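Local coordinates for ethanolamine utilization protein EutJ (Carboxydothermus hydrogenoformans Z-2901, PDB 3H1Q), which binds ATP, has an actin-like ATPase fold and probably serves in ethanolamine utilization, at residues Tyr29-Asp34 and Ile40-Thr45. Residues are numbered along the deposited sequence; the frame is centred on the assembly and turned at random.
Sequences YKVGVD and IVLVVT
Leu42 lays its CD1 methyl across two valines of the neighbouring strand, reaching Val31 CG1 at 3.4 Å and Val33 CG2 at 3.8 Å. With CG roughly anti to the backbone N (chi1 159°), a chi2 of 89° turns the CD1 branch to the valines. Val44 continues the same apolar face: its CG2 runs alongside Val31 CG2, pointing the same way, while its CG1 packs against Tyr29 CB at 3.6 Å. The phenol of Tyr29 extends beyond this pair, and its OH is hydrogen-bonded to Leu25 O. Helix 70-87 covers Leu42 on this side of the sheet.

Strands 30-34 and 39-45, the first two strands of the chain, form an antiparallel β-hairpin in an actin-like nucleotide-binding fold. The hairpin lies within a five-stranded mixed sheet, between strand 51-58, antiparallel to 39-45, and strand 94-98, parallel to 30-34. Three hydrogen-bonded pairs, Lys30 with Thr45, Gly32 with Val43 and Asp34 with Val41, each exchange two backbone bonds. In the last of them Asp34 N lies 2.9 Å from Val41 O, the N-H pointing almost straight at the oxygen.

On the opposite face Lys30 CB passes Thr45 OG1 at 3.6 Å; the lysine chain, bent at chi3, then leads away, and NZ is hydrogen-bonded to Leu270 O. Val41 and Val43 pack there against helix 263-269. Asp34 and Val41 meet through their CB atoms, 4.3 Å apart; with CG anti to the backbone N (chi1 -176°), the carboxylate of Asp34 extends beyond this contact into the pocket, where its side chain touches the bound ATP.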
ATOM      1  N   TYR A  29     -20.624  -7.822  -0.809  1.00 42.73           N
ATOM      2  CA  TYR A  29     -19.478  -6.980  -0.860  1.00 41.69           C
ATOM      3  C   TYR A  29     -18.287  -7.757  -0.401  1.00 41.37           C
ATOM      4  O   TYR A  29     -18.415  -8.740   0.330  1.00 41.67           O
ATOM      5  CB  TYR A  29     -19.688  -5.841   0.101  1.00 41.77           C
ATOM      6  CG  TYR A  29     -20.752  -4.882  -0.326  1.00 42.62           C
ATOM      7  CD1 TYR A  29     -20.929  -4.583  -1.666  1.00 43.56           C
ATOM      8  CD2 TYR A  29     -21.556  -4.229   0.613  1.00 43.47           C
ATOM      9  CE1 TYR A  29     -21.881  -3.686  -2.064  1.00 44.80           C
ATOM     10  CE2 TYR A  29     -22.525  -3.320   0.218  1.00 43.80           C
ATOM     11  CZ  TYR A  29     -22.675  -3.065  -1.129  1.00 44.71           C
ATOM     12  OH  TYR A  29     -23.614  -2.187  -1.580  1.00 47.15           O
ATOM     13  N   LYS A  30     -17.123  -7.303  -0.822  1.00 40.51           N
ATOM     14  CA  LYS A  30     -15.892  -7.873  -0.378  1.00 39.58           C
ATOM     15  C   LYS A  30     -15.139  -6.802   0.415  1.00 39.19           C
ATOM     16  O   LYS A  30     -15.064  -5.639   0.005  1.00 39.24           O
ATOM     17  CB  LYS A  30     -15.080  -8.322  -1.574  1.00 39.88           C
ATOM     18  CG  LYS A  30     -15.626  -9.491  -2.368  1.00 40.48           C
ATOM     19  CD  LYS A  30     -14.421 -10.190  -2.983  1.00 42.42           C
ATOM     20  CE  LYS A  30     -14.630 -10.563  -4.416  1.00 45.10           C
ATOM     21  NZ  LYS A  30     -13.333 -10.567  -5.188  1.00 47.17           N
ATOM     22  N   VAL A  31     -14.590  -7.195   1.560  1.00 38.51           N
ATOM     23  CA  VAL A  31     -13.904  -6.264   2.430  1.00 37.85           C
ATOM     24  C   VAL A  31     -12.456  -6.700   2.629  1.00 38.15           C
ATOM     25  O   VAL A  31     -12.139  -7.898   2.661  1.00 37.96           O
ATOM     26  CB  VAL A  31     -14.601  -6.137   3.787  1.00 37.72           C
ATOM     27  CG1 VAL A  31     -14.025  -4.977   4.571  1.00 37.48           C
ATOM     28  CG2 VAL A  31     -16.091  -5.925   3.604  1.00 37.91           C
ATOM     29  N   GLY A  32     -11.574  -5.714   2.734  1.00 37.96           N
ATOM     30  CA  GLY A  32     -10.181  -5.988   2.889  1.00 38.06           C
ATOM     31  C   GLY A  32      -9.635  -4.980   3.847  1.00 38.93           C
ATOM     32  O   GLY A  32      -9.968  -3.794   3.787  1.00 38.87           O
ATOM     33  N   VAL A  33      -8.820  -5.459   4.773  1.00 39.67           N
ATOM     34  CA  VAL A  33      -8.119  -4.553   5.631  1.00 40.71           C
ATOM     35  C   VAL A  33      -6.634  -4.692   5.336  1.00 41.88           C
ATOM     36  O   VAL A  33      -6.124  -5.814   5.187  1.00 41.90           O
ATOM     37  CB  VAL A  33      -8.436  -4.828   7.091  1.00 40.69           C
ATOM     38  CG1 VAL A  33      -7.666  -3.847   8.017  1.00 40.43           C
ATOM     39  CG2 VAL A  33      -9.937  -4.720   7.316  1.00 39.57           C
ATOM     40  N   ASP A  34      -5.972  -3.542   5.198  1.00 42.83           N
ATOM     41  CA  ASP A  34      -4.546  -3.483   4.990  1.00 43.83           C
ATOM     42  C   ASP A  34      -3.889  -2.895   6.210  1.00 43.50           C
ATOM     43  O   ASP A  34      -4.041  -1.691   6.507  1.00 43.20           O
ATOM     44  CB  ASP A  34      -4.220  -2.629   3.773  1.00 44.85           C
ATOM     45  CG  ASP A  34      -2.712  -2.605   3.452  1.00 49.93           C
ATOM     46  OD1 ASP A  34      -2.292  -3.444   2.611  1.00 54.71           O
ATOM     47  OD2 ASP A  34      -1.942  -1.766   4.035  1.00 54.81           O
ATOM     48  N   ILE A  40      -3.604   2.558   7.989  1.00 30.39           N
ATOM     49  CA  ILE A  40      -4.515   1.442   7.940  1.00 30.24           C
ATOM     50  C   ILE A  40      -5.605   1.847   6.967  1.00 30.51           C
ATOM     51  O   ILE A  40      -6.089   3.006   6.970  1.00 30.16           O
ATOM     52  CB  ILE A  40      -5.112   1.146   9.331  1.00 30.64           C
ATOM     53  CG1 ILE A  40      -4.027   0.631  10.267  1.00 31.03           C
ATOM     54  CG2 ILE A  40      -6.281   0.124   9.252  1.00 31.06           C
ATOM     55  CD1 ILE A  40      -4.486   0.442  11.696  1.00 34.30           C
ATOM     56  N   VAL A  41      -5.966   0.900   6.112  1.00 30.52           N
ATOM     57  CA  VAL A  41      -6.918   1.150   5.071  1.00 31.33           C
ATOM     58  C   VAL A  41      -7.932   0.023   5.128  1.00 33.01           C
ATOM     59  O   VAL A  41      -7.570  -1.168   5.272  1.00 34.02           O
ATOM     60  CB  VAL A  41      -6.253   1.210   3.651  1.00 31.08           C
ATOM     61  CG1 VAL A  41      -7.329   1.376   2.524  1.00 30.04           C
ATOM     62  CG2 VAL A  41      -5.214   2.329   3.590  1.00 28.96           C
ATOM     63  N   LEU A  42      -9.203   0.402   5.004  1.00 33.36           N
ATOM     64  CA  LEU A  42     -10.271  -0.549   4.880  1.00 33.46           C
ATOM     65  C   LEU A  42     -10.926  -0.236   3.552  1.00 33.50           C
ATOM     66  O   LEU A  42     -11.183   0.937   3.264  1.00 33.82           O
ATOM     67  CB  LEU A  42     -11.268  -0.343   6.015  1.00 33.95           C
ATOM     68  CG  LEU A  42     -12.665  -0.901   5.768  1.00 35.00           C
ATOM     69  CD1 LEU A  42     -12.714  -2.335   6.231  1.00 35.62           C
ATOM     70  CD2 LEU A  42     -13.648  -0.078   6.516  1.00 38.00           C
ATOM     71  N   VAL A  43     -11.223  -1.286   2.780  1.00 33.03           N
ATOM     72  CA  VAL A  43     -11.720  -1.185   1.422  1.00 32.93           C
ATOM     73  C   VAL A  43     -12.878  -2.175   1.167  1.00 33.67           C
ATOM     74  O   VAL A  43     -12.798  -3.343   1.563  1.00 34.12           O
ATOM     75  CB  VAL A  43     -10.550  -1.418   0.430  1.00 33.08           C
ATOM     76  CG1 VAL A  43     -11.013  -1.588  -1.017  1.00 31.92           C
ATOM     77  CG2 VAL A  43      -9.523  -0.265   0.523  1.00 33.28           C
ATOM     78  N   VAL A  44     -13.951  -1.698   0.520  1.00 33.72           N
ATOM     79  CA  VAL A  44     -15.079  -2.532   0.142  1.00 33.93           C
ATOM     80  C   VAL A  44     -15.255  -2.508  -1.374  1.00 34.97           C
ATOM     81  O   VAL A  44     -15.125  -1.467  -2.000  1.00 34.33           O
ATOM     82  CB  VAL A  44     -16.426  -2.049   0.793  1.00 34.00           C
ATOM     83  CG1 VAL A  44     -17.576  -2.987   0.410  1.00 33.18           C
ATOM     84  CG2 VAL A  44     -16.334  -1.954   2.291  1.00 32.69           C
ATOM     85  N   THR A  45     -15.591  -3.651  -1.962  1.00 36.56           N
ATOM     86  CA  THR A  45     -15.864  -3.714  -3.394  1.00 37.91           C
ATOM     87  C   THR A  45     -17.043  -4.632  -3.655  1.00 39.20           C
ATOM     88  O   THR A  45     -17.349  -5.481  -2.832  1.00 39.01           O
ATOM     89  CB  THR A  45     -14.682  -4.334  -4.187  1.00 37.86           C
ATOM     90  OG1 THR A  45     -14.726  -5.761  -4.041  1.00 38.65           O
ATOM     91  CG2 THR A  45     -13.325  -3.818  -3.740  1.00 35.78           C
TER